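Local atomic coordinates of PA0821 (Pseudomonas aeruginosa, PDB entry 7DRG), a protein that probably acts as a type VI secretion immunity protein, an antitoxin that protects the bacterium from a cognate effector carrying a VRR-NUC nuclease domain. Residues F259-Y264 with V268-G273; Q164-F169 with S231-L236; Y275-G280 with P287-L292. All blocks are in the same frame, centred on the assembly; numbering follows the deposited sequence.

Contact 1. Residues F259-Y264 with V268-G273; sequences FAFYRY and VVIQAG
The ring of Y262 is turned only 17° from the plane of the Q271 side-chain amide, and the two meet at the ring's edge. Y262 OH donates to Q271 OE1 over 2.7 Å, heading almost straight along the amide's C=O axis. Q271 reaches that point fully extended, and its NE2 bonds in its own amide plane to G273 O at 3.0 Å. L358 N and N356 O add bonds to Y262 OH and Q271 NE2, so the C-terminal tail helps fix this buried polar pair. On the opposite face of the strands the phenylalanines meet aliphatic groups: I270 CG2 stands at the edge of F259 and V268 CG2 at the edge of F261. F261 CD2 also packs alongside I270 CG1 at 3.9 Å, while F259 CE2 touches A272 CB at 3.7 Å. Backbone bonds run both ways at two pairs, A260 with Q271 (A260 N to Q271 O, 3.1 Å) and Y262 with V269 (Y262 N to V269 O, 2.8 Å). This alternation of hydrogen-bonded and non-hydrogen-bonded pairs is that of an antiparallel β-hairpin, with helix 161-173 on the Y262 face and helix 288-297 on the F259 face.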
loop_
_atom_site.group_PDB
_atom_site.type_symbol
_atom_site.label_atom_id
_atom_site.label_comp_id
_atom_site.label_asym_id
_atom_site.label_seq_id
_atom_site.Cartn_x
_atom_site.Cartn_y
_atom_site.Cartn_z
ATOM N N PHE B 259 -12.793 -27.639 -1.731
ATOM C CA PHE B 259 -13.948 -26.937 -1.188
ATOM C C PHE B 259 -14.793 -27.910 -0.387
ATOM O O PHE B 259 -15.062 -29.030 -0.839
ATOM C CB PHE B 259 -14.779 -26.293 -2.301
ATOM C CG PHE B 259 -14.047 -25.216 -3.049
ATOM C CD1 PHE B 259 -13.199 -25.533 -4.100
ATOM C CD2 PHE B 259 -14.193 -23.883 -2.695
ATOM C CE1 PHE B 259 -12.515 -24.544 -4.785
ATOM C CE2 PHE B 259 -13.512 -22.888 -3.374
ATOM C CZ PHE B 259 -12.670 -23.216 -4.420
ATOM N N ALA B 260 -15.189 -27.487 0.809
ATOM C CA ALA B 260 -16.071 -28.259 1.666
ATOM C C ALA B 260 -17.367 -27.491 1.874
ATOM O O ALA B 260 -17.392 -26.256 1.834
ATOM C CB ALA B 260 -15.422 -28.563 3.023
ATOM N N PHE B 261 -18.445 -28.234 2.097
ATOM C CA PHE B 261 -19.770 -27.662 2.271
ATOM C C PHE B 261 -20.359 -28.165 3.575
ATOM O O PHE B 261 -20.380 -29.373 3.833
ATOM C CB PHE B 261 -20.680 -28.009 1.089
ATOM C CG PHE B 261 -20.139 -27.541 -0.224
ATOM C CD1 PHE B 261 -19.192 -28.288 -0.900
ATOM C CD2 PHE B 261 -20.546 -26.332 -0.764
ATOM C CE1 PHE B 261 -18.671 -27.844 -2.101
ATOM C CE2 PHE B 261 -20.037 -25.889 -1.967
ATOM C CZ PHE B 261 -19.097 -26.645 -2.636
ATOM N N TYR B 262 -20.806 -27.231 4.404
ATOM C CA TYR B 262 -21.428 -27.545 5.680
ATOM C C TYR B 262 -22.873 -27.084 5.620
ATOM O O TYR B 262 -23.160 -25.881 5.666
ATOM C CB TYR B 262 -20.674 -26.892 6.838
ATOM C CG TYR B 262 -19.216 -27.278 6.884
ATOM C CD1 TYR B 262 -18.814 -28.504 7.406
ATOM C CD2 TYR B 262 -18.242 -26.424 6.383
ATOM C CE1 TYR B 262 -17.484 -28.861 7.437
ATOM C CE2 TYR B 262 -16.905 -26.769 6.416
ATOM C CZ TYR B 262 -16.530 -27.985 6.940
ATOM O OH TYR B 262 -15.196 -28.328 6.967
ATOM N N ARG B 263 -23.780 -28.047 5.522
ATOM C CA ARG B 263 -25.202 -27.757 5.621
ATOM C C ARG B 263 -25.558 -27.697 7.096
ATOM O O ARG B 263 -25.642 -28.720 7.775
ATOM C CB ARG B 263 -26.027 -28.805 4.878
ATOM C CG ARG B 263 -26.417 -28.360 3.478
ATOM C CD ARG B 263 -27.264 -29.388 2.728
ATOM N NE ARG B 263 -28.499 -29.713 3.429
ATOM C CZ ARG B 263 -28.853 -30.944 3.780
ATOM N NH1 ARG B 263 -28.068 -31.973 3.480
ATOM N NH2 ARG B 263 -29.996 -31.145 4.420
ATOM N N TYR B 264 -25.701 -26.489 7.606
ATOM C CA TYR B 264 -26.447 -26.269 8.824
ATOM C C TYR B 264 -27.911 -26.152 8.387
ATOM O O TYR B 264 -28.244 -26.398 7.223
ATOM C CB TYR B 264 -25.877 -25.062 9.572
ATOM C CG TYR B 264 -26.115 -23.767 8.857
ATOM C CD1 TYR B 264 -25.252 -23.321 7.861
ATOM C CD2 TYR B 264 -27.226 -22.998 9.161
ATOM C CE1 TYR B 264 -25.498 -22.151 7.200
ATOM C CE2 TYR B 264 -27.483 -21.836 8.509
ATOM C CZ TYR B 264 -26.613 -21.405 7.531
ATOM O OH TYR B 264 -26.887 -20.234 6.884
ATOM N N VAL B 268 -25.957 -22.817 3.915
ATOM C CA VAL B 268 -24.723 -23.577 3.774
ATOM C C VAL B 268 -23.541 -22.665 4.073
ATOM O O VAL B 268 -23.578 -21.459 3.806
ATOM C CB VAL B 268 -24.609 -24.207 2.364
ATOM C CG1 VAL B 268 -24.500 -23.136 1.287
ATOM C CG2 VAL B 268 -23.441 -25.191 2.292
ATOM N N VAL B 269 -22.501 -23.243 4.669
ATOM C CA VAL B 269 -21.193 -22.603 4.768
ATOM C C VAL B 269 -20.254 -23.305 3.799
ATOM O O VAL B 269 -20.153 -24.540 3.798
ATOM C CB VAL B 269 -20.625 -22.642 6.196
ATOM C CG1 VAL B 269 -19.180 -22.094 6.205
ATOM C CG2 VAL B 269 -21.491 -21.833 7.131
ATOM N N ILE B 270 -19.577 -22.522 2.973
ATOM C CA ILE B 270 -18.592 -23.023 2.021
ATOM C C ILE B 270 -17.210 -22.737 2.586
ATOM O O ILE B 270 -16.929 -21.608 2.996
ATOM C CB ILE B 270 -18.766 -22.363 0.644
ATOM C CG1 ILE B 270 -20.200 -22.541 0.146
ATOM C CG2 ILE B 270 -17.748 -22.924 -0.359
ATOM C CD1 ILE B 270 -20.505 -21.792 -1.126
ATOM N N GLN B 271 -16.354 -23.757 2.618
ATOM C CA GLN B 271 -14.963 -23.606 3.028
ATOM C C GLN B 271 -14.099 -23.624 1.774
ATOM O O GLN B 271 -14.096 -24.615 1.036
ATOM C CB GLN B 271 -14.547 -24.719 3.995
ATOM C CG GLN B 271 -13.051 -24.709 4.329
ATOM C CD GLN B 271 -12.643 -25.833 5.273
ATOM O OE1 GLN B 271 -13.489 -26.455 5.925
ATOM N NE2 GLN B 271 -11.343 -26.088 5.364
ATOM N N ALA B 272 -13.385 -22.529 1.524
ATOM C CA ALA B 272 -12.575 -22.389 0.313
ATOM C C ALA B 272 -11.111 -22.616 0.672
ATOM O O ALA B 272 -10.378 -21.675 0.964
ATOM C CB ALA B 272 -12.781 -21.012 -0.316
ATOM N N GLY B 273 -10.671 -23.869 0.608
ATOM C CA GLY B 273 -9.274 -24.185 0.819
ATOM C C GLY B 273 -8.986 -24.730 2.209
ATOM O O GLY B 273 -9.816 -24.696 3.121
#

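Contact 2. Residues Q164-F169 with S231-L236; sequences QLFIDF and SWLTLL
F166 of the helix carries this contact, and its main partner is L233 on the strand. Its CB already touches L233 CD1 at 3.8 Å. The next atom out, F166 CG, lies 3.7 Å from that same methyl, and F166 CD2 comes closest at 3.6 Å. Farther along the ring the neighbour changes: F166 CE2 is 4.0 Å from L233 CB, which sits over one face of the ring, and 4.4 Å from L235 CB, which approaches obliquely. With CG anti to the backbone N (chi1 -166°), the phenyl group projects from the helix to the strand, and the two side chains overlap along their lengths, the ring extending toward the strand and L233 CD1 reaching back toward F166 CB. The other methyl of L233, CD2, rests on one face of the W232 indole, toward its rim, so the two methyls meet different aromatic rings.

The rest of the helix turn looks elsewhere. L165 and F169 pack on helix 52-69, and on the more exposed side Q164 NE2 reaches D168 OD1 at 3.0 Å from above the carboxylate plane; the same oxygen makes a salt bridge to R171. On the strand, T234 points away from the helix to meet L293 and L297 of helix 288-297, and its OG1 accepts a bond from S231 N at 3.2 Å.

W232 and L233 both face A180 on the neighbouring strand 177-180, a classic β-bulge at the point where the strand begins. The whole is a purely apolar helix-on-sheet contact: one phenylalanine of helix 161-173 lies against L233 and L235, alternate residues on one face of the strand.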
loop_
_atom_site.group_PDB
_atom_site.type_symbol
_atom_site.label_atom_id
_atom_site.label_comp_id
_atom_site.label_asym_id
_atom_site.label_seq_id
_atom_site.Cartn_x
_atom_site.Cartn_y
_atom_site.Cartn_z
ATOM N N GLN B 164 -15.232 -24.765 13.861
ATOM C CA GLN B 164 -16.343 -25.327 14.621
ATOM C C GLN B 164 -17.240 -24.234 15.194
ATOM O O GLN B 164 -18.470 -24.361 15.182
ATOM C CB GLN B 164 -15.808 -26.219 15.743
ATOM C CG GLN B 164 -16.893 -26.997 16.465
ATOM C CD GLN B 164 -17.467 -28.112 15.610
ATOM O OE1 GLN B 164 -16.764 -29.066 15.260
ATOM N NE2 GLN B 164 -18.740 -27.991 15.252
ATOM N N LEU B 165 -16.645 -23.153 15.700
ATOM C CA LEU B 165 -17.447 -22.042 16.210
ATOM C C LEU B 165 -18.305 -21.439 15.107
ATOM O O LEU B 165 -19.494 -21.170 15.308
ATOM C CB LEU B 165 -16.551 -20.961 16.825
ATOM C CG LEU B 165 -15.742 -21.288 18.074
ATOM C CD1 LEU B 165 -14.904 -20.070 18.462
ATOM C CD2 LEU B 165 -16.648 -21.719 19.225
ATOM N N PHE B 166 -17.707 -21.198 13.933
ATOM C CA PHE B 166 -18.447 -20.546 12.856
ATOM C C PHE B 166 -19.658 -21.375 12.442
ATOM O O PHE B 166 -20.758 -20.834 12.260
ATOM C CB PHE B 166 -17.517 -20.284 11.663
ATOM C CG PHE B 166 -18.089 -19.339 10.650
ATOM C CD1 PHE B 166 -17.986 -17.969 10.836
ATOM C CD2 PHE B 166 -18.726 -19.811 9.513
ATOM C CE1 PHE B 166 -18.520 -17.095 9.905
ATOM C CE2 PHE B 166 -19.255 -18.941 8.584
ATOM C CZ PHE B 166 -19.147 -17.577 8.780
ATOM N N ILE B 167 -19.483 -22.691 12.318
ATOM C CA ILE B 167 -20.606 -23.556 11.970
ATOM C C ILE B 167 -21.621 -23.608 13.106
ATOM O O ILE B 167 -22.832 -23.526 12.875
ATOM C CB ILE B 167 -20.098 -24.960 11.601
ATOM C CG1 ILE B 167 -19.042 -24.890 10.494
ATOM C CG2 ILE B 167 -21.268 -25.849 11.205
ATOM C CD1 ILE B 167 -19.463 -24.101 9.285
ATOM N N ASP B 168 -21.150 -23.766 14.347
ATOM C CA ASP B 168 -22.063 -23.818 15.487
ATOM C C ASP B 168 -22.880 -22.540 15.593
ATOM O O ASP B 168 -24.085 -22.588 15.871
ATOM C CB ASP B 168 -21.291 -24.050 16.785
ATOM C CG ASP B 168 -20.831 -25.498 16.948
ATOM O OD1 ASP B 168 -21.154 -26.329 16.084
ATOM O OD2 ASP B 168 -20.130 -25.801 17.940
ATOM N N PHE B 169 -22.243 -21.386 15.369
ATOM C CA PHE B 169 -22.965 -20.120 15.478
ATOM C C PHE B 169 -23.971 -19.972 14.344
ATOM O O PHE B 169 -25.092 -19.492 14.554
ATOM C CB PHE B 169 -21.996 -18.923 15.451
ATOM C CG PHE B 169 -21.031 -18.849 16.613
ATOM C CD1 PHE B 169 -21.032 -19.780 17.634
ATOM C CD2 PHE B 169 -20.115 -17.800 16.672
ATOM C CE1 PHE B 169 -20.137 -19.692 18.680
ATOM C CE2 PHE B 169 -19.216 -17.704 17.719
ATOM C CZ PHE B 169 -19.227 -18.639 18.726
ATOM N N SER B 231 -14.810 -15.406 1.317
ATOM C CA SER B 231 -13.527 -15.497 2.005
ATOM C C SER B 231 -13.266 -16.973 2.263
ATOM O O SER B 231 -13.801 -17.832 1.557
ATOM C CB SER B 231 -13.518 -14.647 3.287
ATOM O OG SER B 231 -12.180 -14.471 3.734
ATOM N N TRP B 232 -12.432 -17.274 3.263
ATOM C CA TRP B 232 -12.156 -18.675 3.584
ATOM C C TRP B 232 -13.447 -19.429 3.881
ATOM O O TRP B 232 -13.659 -20.544 3.388
ATOM C CB TRP B 232 -11.191 -18.770 4.770
ATOM C CG TRP B 232 -10.837 -20.189 5.116
ATOM C CD1 TRP B 232 -10.429 -21.169 4.250
ATOM C CD2 TRP B 232 -10.858 -20.791 6.418
ATOM N NE1 TRP B 232 -10.201 -22.339 4.933
ATOM C CE2 TRP B 232 -10.454 -22.137 6.264
ATOM C CE3 TRP B 232 -11.168 -20.322 7.696
ATOM C CZ2 TRP B 232 -10.349 -23.015 7.345
ATOM C CZ3 TRP B 232 -11.073 -21.196 8.768
ATOM C CH2 TRP B 232 -10.675 -22.523 8.591
ATOM N N LEU B 233 -14.324 -18.832 4.683
ATOM C CA LEU B 233 -15.663 -19.356 4.888
ATOM C C LEU B 233 -16.651 -18.349 4.320
ATOM O O LEU B 233 -16.472 -17.138 4.485
ATOM C CB LEU B 233 -15.944 -19.608 6.368
ATOM C CG LEU B 233 -14.878 -20.378 7.149
ATOM C CD1 LEU B 233 -15.340 -20.626 8.580
ATOM C CD2 LEU B 233 -14.551 -21.707 6.459
ATOM N N THR B 234 -17.663 -18.848 3.619
ATOM C CA THR B 234 -18.710 -18.022 3.038
ATOM C C THR B 234 -20.052 -18.631 3.402
ATOM O O THR B 234 -20.264 -19.821 3.169
ATOM C CB THR B 234 -18.557 -17.934 1.519
ATOM O OG1 THR B 234 -17.218 -17.519 1.212
ATOM C CG2 THR B 234 -19.528 -16.905 0.947
ATOM N N LEU B 235 -20.950 -17.828 3.975
ATOM C CA LEU B 235 -22.255 -18.307 4.422
ATOM C C LEU B 235 -23.348 -17.746 3.519
ATOM O O LEU B 235 -23.443 -16.528 3.337
ATOM C CB LEU B 235 -22.519 -17.922 5.884
ATOM C CG LEU B 235 -23.818 -18.477 6.495
ATOM C CD1 LEU B 235 -23.642 -18.659 7.972
ATOM C CD2 LEU B 235 -24.996 -17.540 6.249
ATOM N N LEU B 236 -24.189 -18.632 2.989
ATOM C CA LEU B 236 -25.359 -18.254 2.208
ATOM C C LEU B 236 -26.594 -18.842 2.868
ATOM O O LEU B 236 -26.630 -20.045 3.133
ATOM C CB LEU B 236 -25.274 -18.783 0.776
ATOM C CG LEU B 236 -23.995 -18.540 -0.023
ATOM C CD1 LEU B 236 -24.126 -19.195 -1.386
ATOM C CD2 LEU B 236 -23.707 -17.052 -0.172
#

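Contact 3. Residues Y275-G280 with P287-L292; sequences YPYIAG and PAPYVL
Y277 and Y290 are brought together by similar first torsions, each CG lying anti to its own carbonyl carbon, but Y290 is then turned unusually about CB-CG (chi2 16°), so that its CA stays near the ring plane and one broad face is presented to the loop. Y277 CB and P287 CB both lie over that face, and these two carbons also touch each other at 3.5 Å. The ring of Y277 turns an edge toward the same face in an offset edge-to-face pair, centroids 6.0 Å apart and planes at 71°. Y277 is itself sandwiched: P289 CD makes a CH-π contact over one face, 4.2 Å from the centroid, Y275 CE1 lies over the opposite one, and A279 O sits in plane at the edge.

The phenol of Y290 ends at the loop backbone. Y277 N donates to Y290 OH at 2.9 Å in an essentially straight bond, and Y290 OH in turn donates a hydrogen bond to a water at 2.7 Å, which donates to Y277 O at 2.9 Å. The Y277 hydroxyl finds its hydrogen-bond partner outside the two segments, in E349.

P287 occupies the N-cap position and its O accepts from V291 N, closing the first turn. The arrangement is a proline-rich helix N-terminus, at the start of helix 288-297, on which the irregular loop leading into it folds back.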
loop_
_atom_site.group_PDB
_atom_site.type_symbol
_atom_site.label_atom_id
_atom_site.label_comp_id
_atom_site.label_asym_id
_atom_site.label_seq_id
_atom_site.Cartn_x
_atom_site.Cartn_y
_atom_site.Cartn_z
ATOM N N TYR B 275 -6.950 -23.715 4.482
ATOM C CA TYR B 275 -6.737 -22.709 5.512
ATOM C C TYR B 275 -7.087 -21.357 4.914
ATOM O O TYR B 275 -7.195 -21.231 3.690
ATOM C CB TYR B 275 -5.280 -22.720 6.014
ATOM C CG TYR B 275 -4.235 -22.921 4.938
ATOM C CD1 TYR B 275 -3.994 -21.951 3.973
ATOM C CD2 TYR B 275 -3.473 -24.080 4.906
ATOM C CE1 TYR B 275 -3.030 -22.140 2.992
ATOM C CE2 TYR B 275 -2.513 -24.277 3.939
ATOM C CZ TYR B 275 -2.295 -23.307 2.985
ATOM O OH TYR B 275 -1.333 -23.518 2.025
ATOM N N PRO B 276 -7.288 -20.329 5.739
ATOM C CA PRO B 276 -7.541 -19.000 5.173
ATOM C C PRO B 276 -6.320 -18.466 4.440
ATOM O O PRO B 276 -5.176 -18.747 4.808
ATOM C CB PRO B 276 -7.884 -18.143 6.400
ATOM C CG PRO B 276 -7.266 -18.854 7.558
ATOM C CD PRO B 276 -7.384 -20.326 7.210
ATOM N N TYR B 277 -6.581 -17.679 3.392
ATOM C CA TYR B 277 -5.546 -17.162 2.496
ATOM C C TYR B 277 -5.473 -15.646 2.586
ATOM O O TYR B 277 -6.487 -14.961 2.400
ATOM C CB TYR B 277 -5.820 -17.548 1.038
ATOM C CG TYR B 277 -5.488 -18.974 0.666
ATOM C CD1 TYR B 277 -6.316 -20.022 1.041
ATOM C CD2 TYR B 277 -4.364 -19.268 -0.102
ATOM C CE1 TYR B 277 -6.015 -21.329 0.689
ATOM C CE2 TYR B 277 -4.061 -20.567 -0.461
ATOM C CZ TYR B 277 -4.891 -21.597 -0.059
ATOM O OH TYR B 277 -4.601 -22.902 -0.410
ATOM N N ILE B 278 -4.269 -15.133 2.852
ATOM C CA ILE B 278 -4.005 -13.698 2.791
ATOM C C ILE B 278 -3.898 -13.233 1.346
ATOM O O ILE B 278 -4.477 -12.212 0.953
ATOM C CB ILE B 278 -2.718 -13.366 3.571
ATOM C CG1 ILE B 278 -2.914 -13.568 5.072
ATOM C CG2 ILE B 278 -2.250 -11.949 3.265
ATOM C CD1 ILE B 278 -1.619 -13.502 5.866
ATOM N N ALA B 279 -3.156 -13.980 0.536
ATOM C CA ALA B 279 -2.869 -13.603 -0.843
ATOM C C ALA B 279 -2.535 -14.876 -1.615
ATOM O O ALA B 279 -2.748 -15.991 -1.127
ATOM C CB ALA B 279 -1.734 -12.573 -0.908
ATOM N N GLY B 280 -2.008 -14.706 -2.824
ATOM C CA GLY B 280 -1.721 -15.828 -3.694
ATOM C C GLY B 280 -0.258 -16.220 -3.757
ATOM O O GLY B 280 0.300 -16.723 -2.778
ATOM N N PRO B 287 -5.830 -15.299 -4.055
ATOM C CA PRO B 287 -5.822 -16.726 -3.681
ATOM C C PRO B 287 -6.676 -17.555 -4.633
ATOM O O PRO B 287 -7.840 -17.229 -4.880
ATOM C CB PRO B 287 -6.411 -16.732 -2.264
ATOM C CG PRO B 287 -6.313 -15.313 -1.784
ATOM C CD PRO B 287 -6.432 -14.455 -3.007
ATOM N N ALA B 288 -6.097 -18.642 -5.150
ATOM C CA ALA B 288 -6.823 -19.477 -6.104
ATOM C C ALA B 288 -8.164 -19.987 -5.581
ATOM O O ALA B 288 -9.149 -19.934 -6.340
ATOM C CB ALA B 288 -5.939 -20.653 -6.555
ATOM N N PRO B 289 -8.293 -20.488 -4.346
ATOM C CA PRO B 289 -9.624 -20.958 -3.927
ATOM C C PRO B 289 -10.643 -19.828 -3.868
ATOM O O PRO B 289 -11.813 -20.036 -4.211
ATOM C CB PRO B 289 -9.365 -21.593 -2.550
ATOM C CG PRO B 289 -7.893 -21.862 -2.514
ATOM C CD PRO B 289 -7.273 -20.759 -3.315
ATOM N N TYR B 290 -10.226 -18.624 -3.475
ATOM C CA TYR B 290 -11.173 -17.513 -3.420
ATOM C C TYR B 290 -11.570 -17.057 -4.818
ATOM O O TYR B 290 -12.714 -16.649 -5.037
ATOM C CB TYR B 290 -10.589 -16.329 -2.654
ATOM C CG TYR B 290 -10.258 -16.521 -1.181
ATOM C CD1 TYR B 290 -10.158 -17.781 -0.598
ATOM C CD2 TYR B 290 -10.041 -15.404 -0.368
ATOM C CE1 TYR B 290 -9.837 -17.927 0.751
ATOM C CE2 TYR B 290 -9.725 -15.539 0.967
ATOM C CZ TYR B 290 -9.625 -16.798 1.524
ATOM O OH TYR B 290 -9.314 -16.920 2.865
ATOM N N VAL B 291 -10.627 -17.080 -5.769
ATOM C CA VAL B 291 -10.950 -16.697 -7.143
ATOM C C VAL B 291 -12.042 -17.600 -7.701
ATOM O O VAL B 291 -13.000 -17.139 -8.338
ATOM C CB VAL B 291 -9.687 -16.743 -8.022
ATOM C CG1 VAL B 291 -10.057 -16.731 -9.514
ATOM C CG2 VAL B 291 -8.766 -15.603 -7.677
ATOM N N LEU B 292 -11.912 -18.906 -7.473
ATOM C CA LEU B 292 -12.892 -19.839 -8.010
ATOM C C LEU B 292 -14.254 -19.667 -7.341
ATOM O O LEU B 292 -15.292 -19.694 -8.014
ATOM C CB LEU B 292 -12.380 -21.271 -7.860
ATOM C CG LEU B 292 -11.167 -21.616 -8.727
ATOM C CD1 LEU B 292 -10.644 -22.993 -8.361
ATOM C CD2 LEU B 292 -11.510 -21.540 -10.217
HETATM O O HOH W 1 -8.650 -14.680 4.278
#

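Contacts 1 and 2 share neighbouring antiparallel strands, 267-272 and 233-237, joined by backbone bonds such as I270 N to T234 O; contact 2 adds the helix packed on them. Contact 2, wholly buried and about 10 Å from the chain centre to its own centre, is pure hydrocarbon packing. Contact 1, also buried but farther out, combines backbone pairing with a buried polar pair. Contact 3 lies nearer the surface, partly buried, and relies on prolines, tyrosines and a water where regular strand bonding is absent. W232 and Y290 join it to contact 2, while F259 packs against P289 and L292, tying it to contact 1.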